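Local coordinates for protein putative 6-phosphogluconolactonase (Neisseria gonorrhoeae, PDB 3LHI) that probably hydrolyses 6-phosphogluconolactone to 6-phosphogluconate, the second step of the oxidative stage of the pentose phosphate pathway, at residues A[16-21]-A[188-193]; A[203-208]-A[213-218]. All blocks are in the same frame, centred on the assembly; numbering follows the deposited sequence. Where two conformers were deposited one is given.

Contact 1: A[16-21]-A[188-193]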
loop_
_atom_site.group_PDB
_atom_site.type_symbol
_atom_site.label_atom_id
_atom_site.label_comp_id
_atom_site.label_asym_id
_atom_site.label_seq_id
_atom_site.Cartn_x
_atom_site.Cartn_y
_atom_site.Cartn_z
ATOM N N GLN A 16 -6.609 -15.506 3.339
ATOM C CA GLN A 16 -5.658 -16.578 3.217
ATOM C C GLN A 16 -5.144 -16.701 1.790
ATOM O O GLN A 16 -3.946 -16.924 1.548
ATOM C CB GLN A 16 -6.226 -17.929 3.692
ATOM C CG GLN A 16 -5.198 -19.013 3.663
ATOM C CD GLN A 16 -4.076 -18.815 4.709
ATOM O OE1 GLN A 16 -4.371 -18.641 5.911
ATOM N NE2 GLN A 16 -2.822 -18.798 4.261
ATOM N N SER A 17 -6.053 -16.562 0.830
ATOM C CA SER A 17 -5.702 -16.699 -0.571
ATOM C C SER A 17 -4.793 -15.544 -1.050
ATOM O O SER A 17 -3.911 -15.752 -1.872
ATOM C CB SER A 17 -6.968 -16.765 -1.423
ATOM O OG SER A 17 -7.684 -17.962 -1.198
ATOM N N LEU A 18 -5.006 -14.343 -0.523
ATOM C CA LEU A 18 -4.120 -13.205 -0.795
ATOM C C LEU A 18 -2.765 -13.467 -0.135
ATOM O O LEU A 18 -1.727 -13.254 -0.751
ATOM C CB LEU A 18 -4.757 -11.912 -0.307
ATOM C CG LEU A 18 -3.921 -10.649 -0.555
ATOM C CD1 LEU A 18 -3.525 -10.468 -2.013
ATOM C CD2 LEU A 18 -4.641 -9.445 0.020
ATOM N N ALA A 19 -2.756 -13.927 1.117
ATOM C CA ALA A 19 -1.486 -14.240 1.774
ATOM C C ALA A 19 -0.673 -15.272 0.964
ATOM O O ALA A 19 0.545 -15.175 0.835
ATOM C CB ALA A 19 -1.733 -14.732 3.198
ATOM N N ASP A 20 -1.375 -16.283 0.445
ATOM C CA ASP A 20 -0.723 -17.342 -0.310
ATOM C C ASP A 20 -0.080 -16.740 -1.570
ATOM O O ASP A 20 1.075 -17.037 -1.900
ATOM C CB ASP A 20 -1.702 -18.433 -0.710
ATOM C CG ASP A 20 -2.211 -19.253 0.458
ATOM O OD1 ASP A 20 -1.672 -19.190 1.571
ATOM O OD2 ASP A 20 -3.244 -19.969 0.200
ATOM N N ALA A 21 -0.816 -15.895 -2.284
ATOM C CA ALA A 21 -0.322 -15.296 -3.523
ATOM C C ALA A 21 0.819 -14.331 -3.247
ATOM O O ALA A 21 1.794 -14.288 -4.004
ATOM C CB ALA A 21 -1.465 -14.592 -4.285
ATOM N N HIS A 188 4.918 -6.576 -8.786
ATOM C CA HIS A 188 3.693 -7.314 -8.531
ATOM C C HIS A 188 2.785 -6.415 -7.679
ATOM O O HIS A 188 3.147 -6.129 -6.529
ATOM C CB HIS A 188 4.029 -8.646 -7.788
ATOM C CG HIS A 188 4.925 -9.551 -8.569
ATOM N ND1 HIS A 188 4.429 -10.508 -9.424
ATOM C CD2 HIS A 188 6.275 -9.644 -8.634
ATOM C CE1 HIS A 188 5.438 -11.148 -9.997
ATOM N NE2 HIS A 188 6.569 -10.629 -9.548
ATOM N N VAL A 189 1.624 -6.042 -8.217
ATOM C CA VAL A 189 0.669 -5.183 -7.563
ATOM C C VAL A 189 -0.605 -5.965 -7.299
ATOM O O VAL A 189 -1.209 -6.542 -8.210
ATOM C CB VAL A 189 0.362 -3.944 -8.405
ATOM C CG1 VAL A 189 -0.647 -3.031 -7.697
ATOM C CG2 VAL A 189 1.682 -3.156 -8.690
ATOM N N PHE A 190 -1.026 -5.941 -6.056
ATOM C CA PHE A 190 -2.269 -6.552 -5.603
ATOM C C PHE A 190 -3.215 -5.454 -5.111
ATOM O O PHE A 190 -2.759 -4.445 -4.588
ATOM C CB PHE A 190 -2.008 -7.506 -4.467
ATOM C CG PHE A 190 -1.212 -8.707 -4.830
ATOM C CD1 PHE A 190 0.191 -8.671 -4.858
ATOM C CD2 PHE A 190 -1.838 -9.871 -5.155
ATOM C CE1 PHE A 190 0.912 -9.807 -5.237
ATOM C CE2 PHE A 190 -1.141 -10.976 -5.485
ATOM C CZ PHE A 190 0.226 -10.942 -5.573
ATOM N N LEU A 191 -4.521 -5.654 -5.256
ATOM C CA LEU A 191 -5.563 -4.778 -4.701
ATOM C C LEU A 191 -6.502 -5.681 -3.899
ATOM O O LEU A 191 -7.028 -6.679 -4.457
ATOM C CB LEU A 191 -6.338 -4.074 -5.825
ATOM C CG LEU A 191 -7.535 -3.237 -5.346
ATOM C CD1 LEU A 191 -7.109 -2.082 -4.458
ATOM C CD2 LEU A 191 -8.310 -2.714 -6.551
ATOM N N ALA A 192 -6.739 -5.326 -2.651
ATOM C CA ALA A 192 -7.700 -6.015 -1.818
ATOM C C ALA A 192 -8.831 -5.091 -1.454
ATOM O O ALA A 192 -8.602 -3.990 -0.960
ATOM C CB ALA A 192 -7.020 -6.476 -0.546
ATOM N N ILE A 193 -10.054 -5.516 -1.779
ATOM C CA ILE A 193 -11.262 -4.742 -1.528
ATOM C C ILE A 193 -12.350 -5.678 -1.012
ATOM O O ILE A 193 -12.327 -6.859 -1.291
ATOM C CB ILE A 193 -11.707 -3.966 -2.781
ATOM C CG1 ILE A 193 -11.781 -4.845 -4.021
ATOM C CG2 ILE A 193 -10.890 -2.655 -2.978
ATOM C CD1 ILE A 193 -12.681 -4.288 -5.135
#
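The ring of Phe190 meets two aliphatic groups of helix 11-33, both approaching it obliquely: Leu18 CD1 lies 3.6 Å from Phe190 CD2, and Ala21 CB lies 3.8 Å from Phe190 CE2. Elsewhere round this phenyl group stand His227, its imidazole plane inclined by about 35°, Phe229, and the side chains of Val130 and Ile132. The leucine and the phenyl group run alongside one another with their ends pointing opposite ways. With CG anti to the backbone N (chi1 -179°), Leu18 carries its branched end to the strand although its CA-CB bond does not aim there; its second methyl, CD2, rests 3.8 Å from Ala192 CB. The segments run nearly antiparallel, at 172°, as a helix packed on one face of the parallel part of an alpha/beta sheet, where strand 188-194 lies between 130-133 and 226-231. Strand alternation turns Phe190 and Ala192 to the helix and Leu191 to the other face. Large and small residues complement one another: alanine at 21 leaves room for the ring, alanine at 192 for the leucine. On the helix, Gln16 NE2 donates to Asp20 OD1 at 3.0 Å, and that same oxygen forms a salt bridge with Lys56.

Contact 2: A[203-208]-A[213-218]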
loop_
_atom_site.group_PDB
_atom_site.type_symbol
_atom_site.label_atom_id
_atom_site.label_comp_id
_atom_site.label_asym_id
_atom_site.label_seq_id
_atom_site.Cartn_x
_atom_site.Cartn_y
_atom_site.Cartn_z
ATOM N N ASP A 203 -15.855 -1.067 -10.267
ATOM C CA ASP A 203 -16.339 -1.240 -11.643
ATOM C C ASP A 203 -16.354 0.099 -12.415
ATOM O O ASP A 203 -15.968 0.150 -13.604
ATOM C CB ASP A 203 -17.705 -1.922 -11.639
ATOM C CG ASP A 203 -17.643 -3.398 -11.221
ATOM O OD1 ASP A 203 -16.584 -4.059 -11.391
ATOM O OD2 ASP A 203 -18.688 -3.890 -10.726
ATOM N N GLN A 204 -16.762 1.177 -11.762
ATOM C CA GLN A 204 -16.624 2.508 -12.379
ATOM C C GLN A 204 -15.160 2.769 -12.746
ATOM O O GLN A 204 -14.820 3.062 -13.918
ATOM C CB GLN A 204 -17.131 3.585 -11.434
ATOM C CG GLN A 204 -17.186 4.996 -12.012
ATOM C CD GLN A 204 -18.154 5.142 -13.158
ATOM O OE1 GLN A 204 -19.245 4.550 -13.157
ATOM N NE2 GLN A 204 -17.766 5.939 -14.154
ATOM N N ALA A 205 -14.268 2.598 -11.768
ATOM C CA ALA A 205 -12.870 2.909 -12.038
ATOM C C ALA A 205 -12.310 2.099 -13.178
ATOM O O ALA A 205 -11.452 2.568 -13.906
ATOM C CB ALA A 205 -12.014 2.734 -10.756
ATOM N N ALA A 206 -12.782 0.849 -13.302
ATOM C CA ALA A 206 -12.343 -0.070 -14.345
ATOM C C ALA A 206 -12.713 0.390 -15.778
ATOM O O ALA A 206 -12.064 -0.028 -16.726
ATOM C CB ALA A 206 -12.945 -1.505 -14.077
ATOM N N GLN A 207 -13.733 1.252 -15.888
ATOM C CA GLN A 207 -14.236 1.811 -17.176
ATOM C C GLN A 207 -13.220 2.625 -17.992
ATOM O O GLN A 207 -13.364 2.763 -19.227
ATOM C CB GLN A 207 -15.429 2.740 -16.908
ATOM C CG GLN A 207 -16.728 2.050 -16.510
ATOM C CD GLN A 207 -17.920 3.010 -16.490
ATOM O OE1 GLN A 207 -18.105 3.807 -17.415
ATOM N NE2 GLN A 207 -18.727 2.938 -15.436
ATOM N N GLY A 208 -12.258 3.229 -17.291
ATOM C CA GLY A 208 -11.194 4.011 -17.882
ATOM C C GLY A 208 -10.634 5.050 -16.943
ATOM O O GLY A 208 -11.137 5.216 -15.834
ATOM N N TYR A 213 -11.581 9.035 -9.654
ATOM C CA TYR A 213 -11.401 7.735 -8.994
ATOM C C TYR A 213 -9.927 7.328 -9.202
ATOM O O TYR A 213 -9.623 6.643 -10.174
ATOM C CB TYR A 213 -12.349 6.662 -9.600
ATOM C CG TYR A 213 -13.781 7.124 -9.693
ATOM C CD1 TYR A 213 -14.531 7.388 -8.557
ATOM C CD2 TYR A 213 -14.329 7.423 -10.937
ATOM C CE1 TYR A 213 -15.856 7.866 -8.663
ATOM C CE2 TYR A 213 -15.629 7.901 -11.062
ATOM C CZ TYR A 213 -16.379 8.136 -9.919
ATOM O OH TYR A 213 -17.662 8.628 -10.064
ATOM N N PRO A 214 -9.032 7.801 -8.309
ATOM C CA PRO A 214 -7.607 7.667 -8.626
ATOM C C PRO A 214 -7.104 6.246 -8.901
ATOM O O PRO A 214 -6.162 6.081 -9.693
ATOM C CB PRO A 214 -6.926 8.323 -7.430
ATOM C CG PRO A 214 -7.843 9.387 -7.053
ATOM C CD PRO A 214 -9.227 8.742 -7.195
ATOM N N ILE A 215 -7.732 5.232 -8.307
ATOM C CA ILE A 215 -7.333 3.863 -8.619
ATOM C C ILE A 215 -7.424 3.535 -10.108
ATOM O O ILE A 215 -6.703 2.690 -10.605
ATOM C CB ILE A 215 -8.114 2.865 -7.775
ATOM C CG1 ILE A 215 -7.568 1.441 -7.896
ATOM C CG2 ILE A 215 -9.607 2.803 -8.210
ATOM C CD1 ILE A 215 -6.267 1.134 -7.289
ATOM N N SER A 216 -8.305 4.256 -10.813
ATOM C CA SER A 216 -8.435 4.086 -12.255
ATOM C C SER A 216 -7.136 4.355 -12.980
ATOM O O SER A 216 -6.928 3.824 -14.064
ATOM C CB SER A 216 -9.507 4.998 -12.883
ATOM O OG SER A 216 -9.147 6.348 -12.890
ATOM N N LEU A 217 -6.294 5.224 -12.436
ATOM C CA LEU A 217 -5.027 5.544 -13.080
ATOM C C LEU A 217 -4.001 4.424 -12.950
ATOM O O LEU A 217 -3.021 4.366 -13.711
ATOM C CB LEU A 217 -4.450 6.854 -12.560
ATOM C CG LEU A 217 -5.385 8.076 -12.653
ATOM C CD1 LEU A 217 -4.628 9.295 -12.119
ATOM C CD2 LEU A 217 -5.981 8.239 -14.056
ATOM N N VAL A 218 -4.183 3.570 -11.931
ATOM C CA VAL A 218 -3.381 2.379 -11.755
ATOM C C VAL A 218 -3.920 1.264 -12.625
ATOM O O VAL A 218 -3.150 0.633 -13.332
ATOM C CB VAL A 218 -3.365 1.965 -10.272
ATOM C CG1 VAL A 218 -2.598 0.609 -10.093
ATOM C CG2 VAL A 218 -2.817 3.087 -9.337
#
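Gln204 CG lies 3.4 Å from Tyr213 CE2, the two side chains crossing at a slant with amide and ring planes 53° apart. With CG anti to the backbone N (chi1 -174°), it is this methylene of the glutamine that meets the ring, and a bend at the next bond turns the polar amide onward. Tyrosine suits this partly exposed place, offering a broad hydrocarbon surface and a polar hydroxyl at its far end.

Deeper in, Ala205 points at the second segment, its CB 3.5 Å from Ile215 CG2 and 4.1 Å from Tyr213 CB. A methyl group fits here, since the CA atoms of Ala205 and Ser216 are only 4.6 Å apart. The first torsion of Ile215 turns CG1 away and leaves CG2 for the alanine. Ser216 CB approaches two carbonyls, 3.3 Å from Ala205 O and 3.4 Å from Gly208 O. The hydroxyl proton of Ser216 can go to Tyr213 O, 2.8 Å from Ser216 OG, or to Asn210 O, the choice being unsettled, so a small polar residue serves both turn and interface. Gly208 has a positive phi, with backbone angles at which a side chain would jam against the preceding carbonyl; as glycine it lets the chain leave the helix.

The contact thus forms a tight helix-loop-helix corner, with four residues between its segments, joining the C-terminal end of helix 196-206 to the start of helix 215-219, from which Leu217 packs on helices 151-155 and 180-184, and Val218 on helix 180-184.

Overall arrangement
From the N terminus, helix 11-33 follows the first strand, and the chain then runs through most of the sheet and several helices before strand 188-194 returns to that helix. Contact 1 therefore closes a long loop, with 166 residues between its segments, and ties the N-terminal helix to the sheet. Helix 196-206 follows that strand directly, and contact 2 closes a short loop of four residues where the chain turns into helix 215-219. The two are in series, neither nested nor crossed. The centres of contact 1 and contact 2 are about 19 Å apart, and their nearest atoms about 4 Å apart without touching. Strand 226-231 then re-enters the sheet beside 188-194.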